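Nitrogenase molybdenum-iron protein beta chain (Clostridium pasteurianum, PDB 4WES) forms, with the alpha chain, the molybdenum-iron component of nitrogenase, which reduces dinitrogen to ammonium, and shares an [8Fe-7S] cluster with that chain. Local coordinates at residues Lys314-Gly319 against Asp387-Asn392; Tyr340-Thr345 against Phe375-Trp380. All blocks are in the same frame, centred on the assembly; numbering follows the deposited sequence.

Contact 1 of 2, residues Lys314-Gly319 against Asp387-Asn392; sequences KVALLG and DLLISN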
# COMPACT_ATOMS: atom_id res chain seq x y z
N LYS B 314 17.72 2.29 7.42
CA LYS B 314 18.68 2.08 6.34
C LYS B 314 17.95 1.71 5.07
O LYS B 314 17.14 0.80 5.05
CB LYS B 314 19.65 0.96 6.71
CG LYS B 314 20.58 1.30 7.85
CD LYS B 314 21.42 0.08 8.27
CE LYS B 314 22.14 0.29 9.59
NZ LYS B 314 22.76 -1.01 10.03
N VAL B 315 18.27 2.43 3.99
CA VAL B 315 17.54 2.28 2.73
C VAL B 315 18.50 1.85 1.61
O VAL B 315 19.58 2.43 1.45
CB VAL B 315 16.84 3.60 2.33
CG1 VAL B 315 15.94 3.38 1.13
CG2 VAL B 315 16.06 4.18 3.49
N ALA B 316 18.08 0.87 0.84
CA ALA B 316 18.74 0.52 -0.43
C ALA B 316 17.91 1.08 -1.56
O ALA B 316 16.70 0.89 -1.59
CB ALA B 316 18.86 -0.99 -0.57
N LEU B 317 18.57 1.78 -2.50
CA LEU B 317 17.91 2.43 -3.63
C LEU B 317 18.62 2.09 -4.91
O LEU B 317 19.85 2.17 -4.97
CB LEU B 317 17.92 3.99 -3.51
CG LEU B 317 17.42 4.65 -2.28
CD1 LEU B 317 18.52 4.86 -1.29
CD2 LEU B 317 16.81 5.96 -2.73
N LEU B 318 17.87 1.71 -5.94
CA LEU B 318 18.42 1.52 -7.27
C LEU B 318 17.52 2.18 -8.26
O LEU B 318 16.30 2.03 -8.21
CB LEU B 318 18.50 0.03 -7.72
CG LEU B 318 19.34 -0.89 -6.87
CD1 LEU B 318 18.49 -1.56 -5.81
CD2 LEU B 318 20.06 -1.91 -7.79
N GLY B 319 18.11 2.86 -9.25
CA GLY B 319 17.33 3.42 -10.35
C GLY B 319 18.10 4.38 -11.20
O GLY B 319 19.32 4.27 -11.33
N ASP B 387 16.54 -1.73 6.02
CA ASP B 387 15.18 -1.62 6.51
C ASP B 387 14.12 -1.33 5.44
O ASP B 387 12.93 -1.40 5.70
CB ASP B 387 15.12 -0.53 7.58
CG ASP B 387 16.07 -0.76 8.71
OD1 ASP B 387 15.98 -1.86 9.33
OD2 ASP B 387 16.94 0.09 8.99
N LEU B 388 14.59 -1.02 4.23
CA LEU B 388 13.72 -0.54 3.17
C LEU B 388 14.48 -0.66 1.85
O LEU B 388 15.66 -0.38 1.79
CB LEU B 388 13.35 0.94 3.42
CG LEU B 388 12.37 1.62 2.45
CD1 LEU B 388 10.98 1.02 2.58
CD2 LEU B 388 12.32 3.13 2.72
N LEU B 389 13.75 -1.07 0.82
CA LEU B 389 14.27 -1.18 -0.55
C LEU B 389 13.36 -0.39 -1.45
O LEU B 389 12.14 -0.60 -1.44
CB LEU B 389 14.32 -2.64 -0.98
CG LEU B 389 14.72 -2.94 -2.42
CD1 LEU B 389 16.11 -2.49 -2.76
CD2 LEU B 389 14.57 -4.40 -2.74
N ILE B 390 13.95 0.45 -2.29
CA ILE B 390 13.23 1.27 -3.25
C ILE B 390 13.84 1.07 -4.64
O ILE B 390 15.02 1.33 -4.83
CB ILE B 390 13.25 2.78 -2.88
CG1 ILE B 390 12.81 3.01 -1.44
CG2 ILE B 390 12.39 3.55 -3.86
CD1 ILE B 390 12.86 4.44 -1.01
N SER B 391 13.04 0.55 -5.57
CA SER B 391 13.54 0.26 -6.89
C SER B 391 12.39 -0.04 -7.82
O SER B 391 11.24 -0.08 -7.40
CB SER B 391 14.49 -0.97 -6.89
OG SER B 391 13.78 -2.21 -6.72
N ASN B 392 12.72 -0.38 -9.08
CA ASN B 392 11.69 -0.85 -10.00
C ASN B 392 11.29 -2.28 -9.64
O ASN B 392 11.72 -2.85 -8.63
CB ASN B 392 12.17 -0.70 -11.45
CG ASN B 392 13.29 -1.67 -11.81
OD1 ASN B 392 13.44 -2.73 -11.23
ND2 ASN B 392 14.05 -1.30 -12.84
O HOH W 1 15.17 0.50 -10.26

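Contact 2 of 2, residues Tyr340-Thr345 against Phe375-Trp380; sequences YVVTGT and FDVHQW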
# COMPACT_ATOMS: atom_id res chain seq x y z
N TYR B 340 22.71 1.96 0.56
CA TYR B 340 23.22 1.40 -0.71
C TYR B 340 22.50 2.17 -1.79
O TYR B 340 21.28 2.21 -1.80
CB TYR B 340 22.93 -0.09 -0.85
CG TYR B 340 23.48 -0.94 0.27
CD1 TYR B 340 24.77 -0.75 0.78
CD2 TYR B 340 22.72 -1.93 0.86
CE1 TYR B 340 25.24 -1.50 1.83
CE2 TYR B 340 23.21 -2.71 1.90
CZ TYR B 340 24.48 -2.48 2.36
OH TYR B 340 24.98 -3.21 3.42
N VAL B 341 23.25 2.79 -2.70
CA VAL B 341 22.69 3.73 -3.68
C VAL B 341 23.34 3.43 -5.03
O VAL B 341 24.54 3.66 -5.19
CB VAL B 341 22.91 5.19 -3.27
CG1 VAL B 341 22.05 6.09 -4.14
CG2 VAL B 341 22.60 5.44 -1.81
N VAL B 342 22.54 2.94 -5.98
CA VAL B 342 23.07 2.44 -7.24
C VAL B 342 22.30 2.93 -8.43
O VAL B 342 21.06 2.96 -8.41
CB VAL B 342 23.10 0.89 -7.22
CG1 VAL B 342 23.44 0.30 -8.58
CG2 VAL B 342 24.10 0.42 -6.19
N THR B 343 23.02 3.28 -9.49
CA THR B 343 22.42 3.43 -10.81
C THR B 343 23.19 2.59 -11.82
O THR B 343 24.41 2.46 -11.69
CB THR B 343 22.37 4.90 -11.26
OG1 THR B 343 21.69 4.98 -12.53
CG2 THR B 343 23.71 5.53 -11.41
N GLY B 344 22.49 2.09 -12.82
CA GLY B 344 23.15 1.47 -13.95
C GLY B 344 23.62 2.43 -15.01
O GLY B 344 24.37 2.06 -15.90
N THR B 345 23.17 3.68 -14.94
CA THR B 345 23.52 4.67 -15.96
C THR B 345 24.90 5.24 -15.65
O THR B 345 25.15 5.69 -14.54
CB THR B 345 22.47 5.77 -15.99
OG1 THR B 345 21.21 5.23 -16.43
CG2 THR B 345 22.84 6.86 -16.95
N PHE B 375 22.51 -7.43 -8.66
CA PHE B 375 23.31 -8.49 -8.03
C PHE B 375 24.25 -7.88 -7.00
O PHE B 375 24.33 -8.40 -5.86
CB PHE B 375 24.03 -9.28 -9.13
CG PHE B 375 24.68 -10.56 -8.67
CD1 PHE B 375 24.05 -11.78 -8.82
CD2 PHE B 375 25.95 -10.55 -8.13
CE1 PHE B 375 24.66 -12.96 -8.46
CE2 PHE B 375 26.55 -11.74 -7.74
CZ PHE B 375 25.92 -12.95 -7.93
N ASP B 376 24.92 -6.79 -7.36
CA ASP B 376 25.75 -6.07 -6.37
C ASP B 376 24.96 -5.75 -5.12
O ASP B 376 25.41 -6.02 -4.00
CB ASP B 376 26.23 -4.75 -6.95
CG ASP B 376 27.30 -4.88 -8.04
OD1 ASP B 376 28.23 -5.71 -7.89
OD2 ASP B 376 27.22 -4.08 -9.00
N VAL B 377 23.79 -5.11 -5.28
CA VAL B 377 23.11 -4.62 -4.10
C VAL B 377 22.67 -5.80 -3.23
O VAL B 377 22.70 -5.71 -2.00
CB VAL B 377 21.96 -3.67 -4.45
CG1 VAL B 377 21.24 -3.23 -3.18
CG2 VAL B 377 22.52 -2.44 -5.13
N HIS B 378 22.21 -6.88 -3.87
CA HIS B 378 21.84 -8.05 -3.08
C HIS B 378 23.03 -8.55 -2.25
O HIS B 378 22.90 -8.85 -1.06
CB HIS B 378 21.25 -9.13 -3.97
CG HIS B 378 20.62 -10.23 -3.20
ND1 HIS B 378 20.24 -11.40 -3.80
CD2 HIS B 378 20.28 -10.34 -1.88
CE1 HIS B 378 19.71 -12.19 -2.89
NE2 HIS B 378 19.70 -11.55 -1.72
N GLN B 379 24.19 -8.67 -2.89
CA GLN B 379 25.39 -9.09 -2.15
C GLN B 379 25.66 -8.17 -0.97
O GLN B 379 26.00 -8.64 0.14
CB GLN B 379 26.62 -9.17 -3.03
CG GLN B 379 26.53 -10.22 -4.12
CD GLN B 379 27.93 -10.68 -4.56
OE1 GLN B 379 28.66 -9.94 -5.21
NE2 GLN B 379 28.29 -11.85 -4.13
N TRP B 380 25.56 -6.87 -1.17
CA TRP B 380 25.80 -5.94 -0.08
C TRP B 380 24.81 -6.17 1.07
O TRP B 380 25.22 -6.16 2.24
CB TRP B 380 25.71 -4.50 -0.56
CG TRP B 380 26.66 -4.16 -1.66
CD1 TRP B 380 27.76 -4.87 -2.10
CD2 TRP B 380 26.60 -3.00 -2.47
NE1 TRP B 380 28.36 -4.22 -3.15
CE2 TRP B 380 27.65 -3.07 -3.40
CE3 TRP B 380 25.73 -1.90 -2.50
CZ2 TRP B 380 27.88 -2.07 -4.33
CZ3 TRP B 380 25.96 -0.92 -3.43
CH2 TRP B 380 27.02 -1.01 -4.33

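Contact 1 of 2, residues Lys314-Gly319 against Asp387-Asn392
A316 sits at the middle of the pairing between K314-G319 and D387-N392, its N and O both turned to strand 388-391: N donates a hydrogen bond to L388 O (2.9 Å) and O accepts one from I390 N. L318 N then donates to I390 O at 3.1 Å. At the start of the strands D387 N donates to K314 O, and the D387 side chain returns the favour. Its CG lies beside its own backbone N (chi1 -57°), and OD2 accepts K314 N at 2.8 Å through the anti lone pair, with an almost straight N-H...O angle of 179°. The K314 side chain leads away, and NZ makes its salt bridge with E384. Past the last direct bond a water takes over, donating to L318 O and accepting from N392 N.

Side chains alternate between the two faces. On one, V315 and L388 lie side by side, CG2 to CD2 at 4.0 Å, while V315 CG1 meets I390 CD1 at 3.9 Å; helix 321-333 packs on V315, L317 and I390. On the other, L389 CD1 touches both A316 CB (3.8 Å) and L318 CD1, and helix 374-383 covers L318 and S391. Parallel strands buried between helix layers, with 314-318 central in strand order 3-2-1-4-5, are the signature of a Rossmann-like alpha/beta domain.

Contact 2 of 2, residues Tyr340-Thr345 against Phe375-Trp380
Y340 and W380 carry most of this contact, in which strand 337-343 packs against helix 374-383. The W380 CB methylene sits over the centre of the Y340 ring, 3.8 Å from the centroid and 11° off the ring normal, a CH-pi contact. The two rings themselves meet obliquely, their planes at 58°, with Y340 CD1 touching W380 CE3 at 3.6 Å. Y340 CB meanwhile lies at the indole edge, in its plane. The side chains slide past each other in opposite directions, and the far end of the tyrosine ring comes up to the W380 backbone, CE2 lying near W380 C. The tyrosine OH comes within 3.2 Å of W380 O, but its hydrogen bond is to E384 O, farther along the chain. One face of the indole lies against its own helix, with D376 O and V377 CA above it toward the rim.

The aliphatic part centres on V342. With CG1 anti to the backbone N (chi1 171°), the other methyl, CG2, meets V377 CG2 at 3.4 Å, tighter than usual van der Waals contact, and W380 CZ3 at 3.6 Å. V377 CG1 also reaches Y340 CB, more loosely, at 4.3 Å. L318 of the adjoining strand 314-318 packs on both valines and continues the apolar layer, while K367 makes a cation-pi contact with W380.

All four touching residues are buried, and what joins strand to helix here is dispersion and CH-pi attraction, with no hydrogen bond between the two segments; the polar tyrosine tip is satisfied by a backbone carbonyl beyond the helix.

Overall arrangement
Coming from the N terminus, the chain runs through strand 314-318, helix 321-333, strand 337-343, helix 348-360, strand 367-370 and helix 374-383 before strand 388-391 returns beside the first. Contact 1 closes this whole loop, and contact 2 is nested within it, bringing the helix just ahead of 388-391 against strand 337-343. Their centres lie about 9 Å apart. Strands 314-318 and 337-343 are neighbours in the five-stranded parallel sheet, so the contacts touch: L317 N probably bonds to Y340 O, and G319 O to T343 OG1. Contact 1 joins strand to strand; contact 2 fastens a helix to that sheet.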